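Local coordinates for tail spike protein (Acinetobacter phage vB_AbaP_AS12, PDB 6EU4) that probably recognises and degrades the capsular polysaccharide of the Acinetobacter baumannii host as the phage's trimeric tailspike, at residues 391-396 and 423-428; 402-407 and 439-444. One frame throughout, in Å; residues are numbered along the deposited sequence.

Both contacts lie in the right-handed parallel beta-helix of the tailspike and join successive coils. Interaction 1 ties two surface loops that follow strands 387-390 and 422-423. Interaction 2 is a buried pairing of strand 405-409 with strand 443-445 on the next coil. Their centres are about 9 Å apart, and their segments alternate along the chain. Glu428 connects them: Glu428 OE2 takes a probable hydrogen bond from Leu441 N at 2.8 Å while also holding the 391-396 loop. Packing adds to this, with Ser394 N 3.5 Å from Cys403 SG and Ser394 CB 3.5 Å from Thr439 O. No other subunit of the trimer touches either contact.

Interaction 1: residues 391-396 and 423-428; sequences AYNSSD and FAVPLE
Two loops on successive coils of the parallel beta-helix meet here, one leaving strand 387-390 and the other leaving strand 422-423. Their touching parts run roughly alongside, 31° apart. Asn393 and Glu428 carry the polar part. The Asn393 side chain takes the crowded position between its backbone N and carbonyl carbon (chi1 69°). From there Asn393 ND2 reaches Pro426 O at 3.0 Å. The bond is almost straight (173°), lies in the amide plane and meets a carbonyl lone pair. The other end of the amide, OD1, turns back into its own loop. Asn393 OD1 accepts Ser395 N from above the carbonyl plane, closing an Asx turn, and Ser395 OG at 3.0 Å on a lone pair. Both ends of the amide are thus used, which fixes its flip. A type I beta turn from Asn393 to Asp396 overlaps the Asx turn, with Asp396 N bonded to Asn393 O. Glu428 comes from the next coil with an extended chain and grips Ser394 through both carboxylate oxygens. Ser394 OG donates to the syn lone pair of Glu428 OE1 at 2.6 Å, and Ser394 N reaches Glu428 OE2 at 2.9 Å from above the carboxylate plane. OE2 also accepts from Leu441 N, so two backbone amides share this oxygen. That would favour the charged carboxylate. Val425 packs its two methyls against the backbone of 391-393. Val425 CG1 sits 3.6 Å from Ala391 O, and Val425 CG2 lies 3.8 Å from Asn393 N. Within the 391-396 loop, Ala391 CB covers one face of the Tyr392 ring.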
loop_
_atom_site.group_PDB
_atom_site.type_symbol
_atom_site.label_atom_id
_atom_site.label_comp_id
_atom_site.label_asym_id
_atom_site.label_seq_id
_atom_site.Cartn_x
_atom_site.Cartn_y
_atom_site.Cartn_z
ATOM N N ALA A 391 4.432 -13.980 21.614
ATOM C CA ALA A 391 4.408 -13.885 23.072
ATOM C C ALA A 391 5.744 -14.230 23.706
ATOM O O ALA A 391 6.040 -13.729 24.802
ATOM C CB ALA A 391 3.317 -14.796 23.647
ATOM N N TYR A 392 6.536 -15.107 23.080
ATOM C CA TYR A 392 7.613 -15.792 23.788
ATOM C C TYR A 392 8.989 -15.633 23.145
ATOM O O TYR A 392 9.168 -15.822 21.936
ATOM C CB TYR A 392 7.325 -17.294 23.902
ATOM C CG TYR A 392 5.966 -17.605 24.492
ATOM C CD1 TYR A 392 5.540 -17.023 25.680
ATOM C CD2 TYR A 392 5.091 -18.434 23.824
ATOM C CE1 TYR A 392 4.302 -17.295 26.190
ATOM C CE2 TYR A 392 3.853 -18.700 24.318
ATOM C CZ TYR A 392 3.454 -18.129 25.492
ATOM O OH TYR A 392 2.209 -18.428 25.977
ATOM N N ASN A 393 9.975 -15.386 23.999
ATOM C CA ASN A 393 11.372 -15.650 23.687
ATOM C C ASN A 393 11.911 -16.571 24.775
ATOM O O ASN A 393 11.151 -17.068 25.622
ATOM C CB ASN A 393 12.172 -14.347 23.505
ATOM C CG ASN A 393 12.352 -13.565 24.787
ATOM O OD1 ASN A 393 12.207 -14.097 25.898
ATOM N ND2 ASN A 393 12.717 -12.285 24.640
ATOM N N SER A 394 13.215 -16.875 24.724
ATOM C CA SER A 394 13.698 -18.006 25.513
ATOM C C SER A 394 13.690 -17.728 27.012
ATOM O O SER A 394 13.749 -18.687 27.799
ATOM C CB SER A 394 15.113 -18.434 25.091
ATOM O OG SER A 394 16.064 -17.425 25.390
ATOM N N SER A 395 13.600 -16.467 27.432
ATOM C CA SER A 395 13.533 -16.132 28.846
ATOM C C SER A 395 12.107 -16.119 29.389
ATOM O O SER A 395 11.917 -15.860 30.585
ATOM C CB SER A 395 14.208 -14.773 29.114
ATOM O OG SER A 395 13.494 -13.674 28.566
ATOM N N ASP A 396 11.102 -16.427 28.571
ATOM C CA ASP A 396 9.740 -16.376 29.083
ATOM C C ASP A 396 9.577 -17.345 30.258
ATOM O O ASP A 396 9.992 -18.506 30.169
ATOM C CB ASP A 396 8.704 -16.692 28.018
ATOM C CG ASP A 396 7.301 -16.569 28.566
ATOM O OD1 ASP A 396 6.766 -17.564 29.113
ATOM O OD2 ASP A 396 6.761 -15.433 28.527
ATOM N N PHE A 423 8.028 -5.830 18.186
ATOM C CA PHE A 423 7.679 -7.154 18.673
ATOM C C PHE A 423 7.322 -7.064 20.146
ATOM O O PHE A 423 7.868 -6.238 20.882
ATOM C CB PHE A 423 8.841 -8.126 18.481
ATOM C CG PHE A 423 9.311 -8.204 17.066
ATOM C CD1 PHE A 423 8.672 -9.029 16.165
ATOM C CD2 PHE A 423 10.356 -7.411 16.624
ATOM C CE1 PHE A 423 9.044 -9.061 14.843
ATOM C CE2 PHE A 423 10.762 -7.463 15.296
ATOM C CZ PHE A 423 10.103 -8.296 14.411
ATOM N N ALA A 424 6.428 -7.958 20.582
ATOM C CA ALA A 424 5.950 -7.912 21.959
ATOM C C ALA A 424 7.080 -8.141 22.953
ATOM O O ALA A 424 7.090 -7.532 24.032
ATOM C CB ALA A 424 4.836 -8.944 22.181
ATOM N N VAL A 425 8.022 -9.022 22.620
ATOM C CA VAL A 425 9.196 -9.267 23.452
ATOM C C VAL A 425 10.431 -9.230 22.563
ATOM O O VAL A 425 10.346 -9.432 21.343
ATOM C CB VAL A 425 9.094 -10.609 24.211
ATOM C CG1 VAL A 425 7.860 -10.612 25.081
ATOM C CG2 VAL A 425 9.040 -11.812 23.279
ATOM N N PRO A 426 11.595 -8.997 23.153
ATOM C CA PRO A 426 12.801 -8.744 22.356
ATOM C C PRO A 426 13.257 -9.932 21.523
ATOM O O PRO A 426 13.239 -11.083 21.969
ATOM C CB PRO A 426 13.852 -8.409 23.421
ATOM C CG PRO A 426 13.102 -7.994 24.623
ATOM C CD PRO A 426 11.801 -8.705 24.593
ATOM N N LEU A 427 13.742 -9.615 20.323
ATOM C CA LEU A 427 14.495 -10.572 19.532
ATOM C C LEU A 427 15.820 -10.888 20.207
ATOM O O LEU A 427 16.330 -10.103 21.007
ATOM C CB LEU A 427 14.740 -10.020 18.135
ATOM C CG LEU A 427 13.527 -9.569 17.329
ATOM C CD1 LEU A 427 13.957 -9.263 15.914
ATOM C CD2 LEU A 427 12.421 -10.634 17.295
ATOM N N GLU A 428 16.358 -12.074 19.925
ATOM C CA GLU A 428 17.508 -12.559 20.671
ATOM C C GLU A 428 18.814 -12.586 19.895
ATOM O O GLU A 428 19.866 -12.309 20.485
ATOM C CB GLU A 428 17.212 -13.952 21.213
ATOM C CG GLU A 428 16.043 -13.941 22.166
ATOM C CD GLU A 428 15.881 -15.249 22.893
ATOM O OE1 GLU A 428 16.748 -15.591 23.732
ATOM O OE2 GLU A 428 14.893 -15.942 22.600
#

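Interaction 2: residues 402-407 and 439-444; sequences NCSALA and TKLGVY
The Tyr444 ring meets Ala405 at its edge: Ala405 CB lies near the ring plane, 3.7 Å from Tyr444 CD2. Lys440 O also lies in plane at the edge. The ring of Phe438 stacks with Tyr444, and the hydroxyl is hydrogen-bonded to Glu429. Tyr444 CG stands beside its backbone N, anti to the carbonyl carbon (chi1 -58°), and this places the ring beside Ala405. The backbones pair as neighbouring coils of a parallel beta-helix, with a parallel bridge between Ala407 and Val443. Ala407 N donates to Gly442 O at 3.1 Å, in the carbonyl plane. Tyr444 N returns a nearly straight bond (169°) to Ala407 O at 2.9 Å. Leu406 N also reaches Gly442 O, but this bond is weak and bent (126°). The chain turns a corner at Leu406, so two successive amides point at one carbonyl. Before the corner, CA-H...O contacts take over: Leu441 CA to Ser404 O and Ala405 CA to Lys440 O. Leu441 is the centre of an inverse gamma turn. Leu441 CG is anti to the backbone N, which brings Leu441 CD1 to 3.7 Å from Leu406 N. Leu406 and Val443 lie side by side and point the same way, with Leu406 CD2 against Val443 CG2 at 3.8 Å. Phe415 touches both Val443 and Ala407. Cys403 SG packs 3.5 Å from Thr439 O. Ala405 has backbone bonds to Asn370 and Met372. Between these segments, backbone bonds begin at the corner, where Gly442 O takes one good bond from Ala407 N and a weak one from Leu406 N.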
loop_
_atom_site.group_PDB
_atom_site.type_symbol
_atom_site.label_atom_id
_atom_site.label_comp_id
_atom_site.label_asym_id
_atom_site.label_seq_id
_atom_site.Cartn_x
_atom_site.Cartn_y
_atom_site.Cartn_z
ATOM N N ASN A 402 10.029 -23.423 25.009
ATOM C CA ASN A 402 9.268 -23.829 23.842
ATOM C C ASN A 402 9.220 -22.785 22.738
ATOM O O ASN A 402 8.530 -23.007 21.736
ATOM C CB ASN A 402 7.828 -24.149 24.265
ATOM C CG ASN A 402 7.765 -25.177 25.358
ATOM O OD1 ASN A 402 8.456 -26.194 25.298
ATOM N ND2 ASN A 402 6.970 -24.900 26.396
ATOM N N CYS A 403 9.894 -21.650 22.899
ATOM C CA CYS A 403 9.693 -20.531 21.994
ATOM C C CYS A 403 10.204 -20.841 20.584
ATOM O O CYS A 403 11.097 -21.672 20.380
ATOM C CB CYS A 403 10.375 -19.272 22.532
ATOM S SG CYS A 403 12.185 -19.262 22.414
ATOM N N SER A 404 9.601 -20.170 19.608
ATOM C CA SER A 404 9.988 -20.288 18.216
ATOM C C SER A 404 11.143 -19.346 17.885
ATOM O O SER A 404 11.469 -18.415 18.637
ATOM C CB SER A 404 8.813 -19.966 17.301
ATOM O OG SER A 404 8.553 -18.567 17.282
ATOM N N ALA A 405 11.725 -19.566 16.706
ATOM C CA ALA A 405 12.522 -18.550 16.043
ATOM C C ALA A 405 11.618 -17.445 15.472
ATOM O O ALA A 405 10.417 -17.634 15.266
ATOM C CB ALA A 405 13.341 -19.181 14.912
ATOM N N LEU A 406 12.198 -16.260 15.228
ATOM C CA LEU A 406 11.477 -15.267 14.435
ATOM C C LEU A 406 11.397 -15.717 12.987
ATOM O O LEU A 406 10.324 -15.704 12.379
ATOM C CB LEU A 406 12.133 -13.882 14.500
ATOM C CG LEU A 406 11.490 -12.826 13.577
ATOM C CD1 LEU A 406 10.024 -12.598 14.032
ATOM C CD2 LEU A 406 12.241 -11.493 13.566
ATOM N N ALA A 407 12.520 -16.151 12.426
ATOM C CA ALA A 407 12.549 -16.463 11.006
ATOM C C ALA A 407 13.614 -17.494 10.686
ATOM O O ALA A 407 14.665 -17.551 11.327
ATOM C CB ALA A 407 12.808 -15.218 10.169
ATOM N N THR A 439 15.727 -22.518 19.330
ATOM C CA THR A 439 15.389 -22.358 20.740
ATOM C C THR A 439 15.464 -20.915 21.211
ATOM O O THR A 439 15.369 -20.662 22.421
ATOM C CB THR A 439 16.316 -23.231 21.598
ATOM O OG1 THR A 439 17.670 -22.805 21.410
ATOM C CG2 THR A 439 16.206 -24.702 21.207
ATOM N N LYS A 440 15.640 -19.967 20.300
ATOM C CA LYS A 440 15.591 -18.553 20.625
ATOM C C LYS A 440 14.820 -17.810 19.546
ATOM O O LYS A 440 14.747 -18.248 18.397
ATOM C CB LYS A 440 17.003 -17.960 20.754
ATOM C CG LYS A 440 17.822 -18.564 21.888
ATOM C CD LYS A 440 19.161 -17.864 22.000
ATOM C CE LYS A 440 19.896 -18.249 23.279
ATOM N NZ LYS A 440 20.086 -19.696 23.366
ATOM N N LEU A 441 14.262 -16.657 19.924
ATOM C CA LEU A 441 13.489 -15.824 19.004
ATOM C C LEU A 441 14.481 -15.031 18.157
ATOM O O LEU A 441 14.707 -13.833 18.346
ATOM C CB LEU A 441 12.532 -14.925 19.779
ATOM C CG LEU A 441 11.551 -14.103 18.945
ATOM C CD1 LEU A 441 10.542 -15.026 18.238
ATOM C CD2 LEU A 441 10.827 -13.084 19.838
ATOM N N GLY A 442 15.095 -15.741 17.206
ATOM C CA GLY A 442 16.136 -15.179 16.371
ATOM C C GLY A 442 15.838 -15.312 14.886
ATOM O O GLY A 442 14.843 -15.916 14.474
ATOM N N VAL A 443 16.734 -14.723 14.099
ATOM C CA VAL A 443 16.696 -14.798 12.646
ATOM C C VAL A 443 17.824 -15.711 12.197
ATOM O O VAL A 443 18.997 -15.390 12.388
ATOM C CB VAL A 443 16.842 -13.411 12.010
ATOM C CG1 VAL A 443 16.857 -13.551 10.490
ATOM C CG2 VAL A 443 15.710 -12.511 12.461
ATOM N N TYR A 444 17.471 -16.839 11.606
ATOM C CA TYR A 444 18.437 -17.858 11.212
ATOM C C TYR A 444 18.382 -18.026 9.704
ATOM O O TYR A 444 17.298 -18.198 9.146
ATOM C CB TYR A 444 18.114 -19.176 11.906
ATOM C CG TYR A 444 18.134 -18.982 13.403
ATOM C CD1 TYR A 444 19.346 -18.802 14.067
ATOM C CD2 TYR A 444 16.966 -18.906 14.135
ATOM C CE1 TYR A 444 19.390 -18.593 15.447
ATOM C CE2 TYR A 444 16.995 -18.697 15.503
ATOM C CZ TYR A 444 18.209 -18.529 16.148
ATOM O OH TYR A 444 18.220 -18.316 17.513
#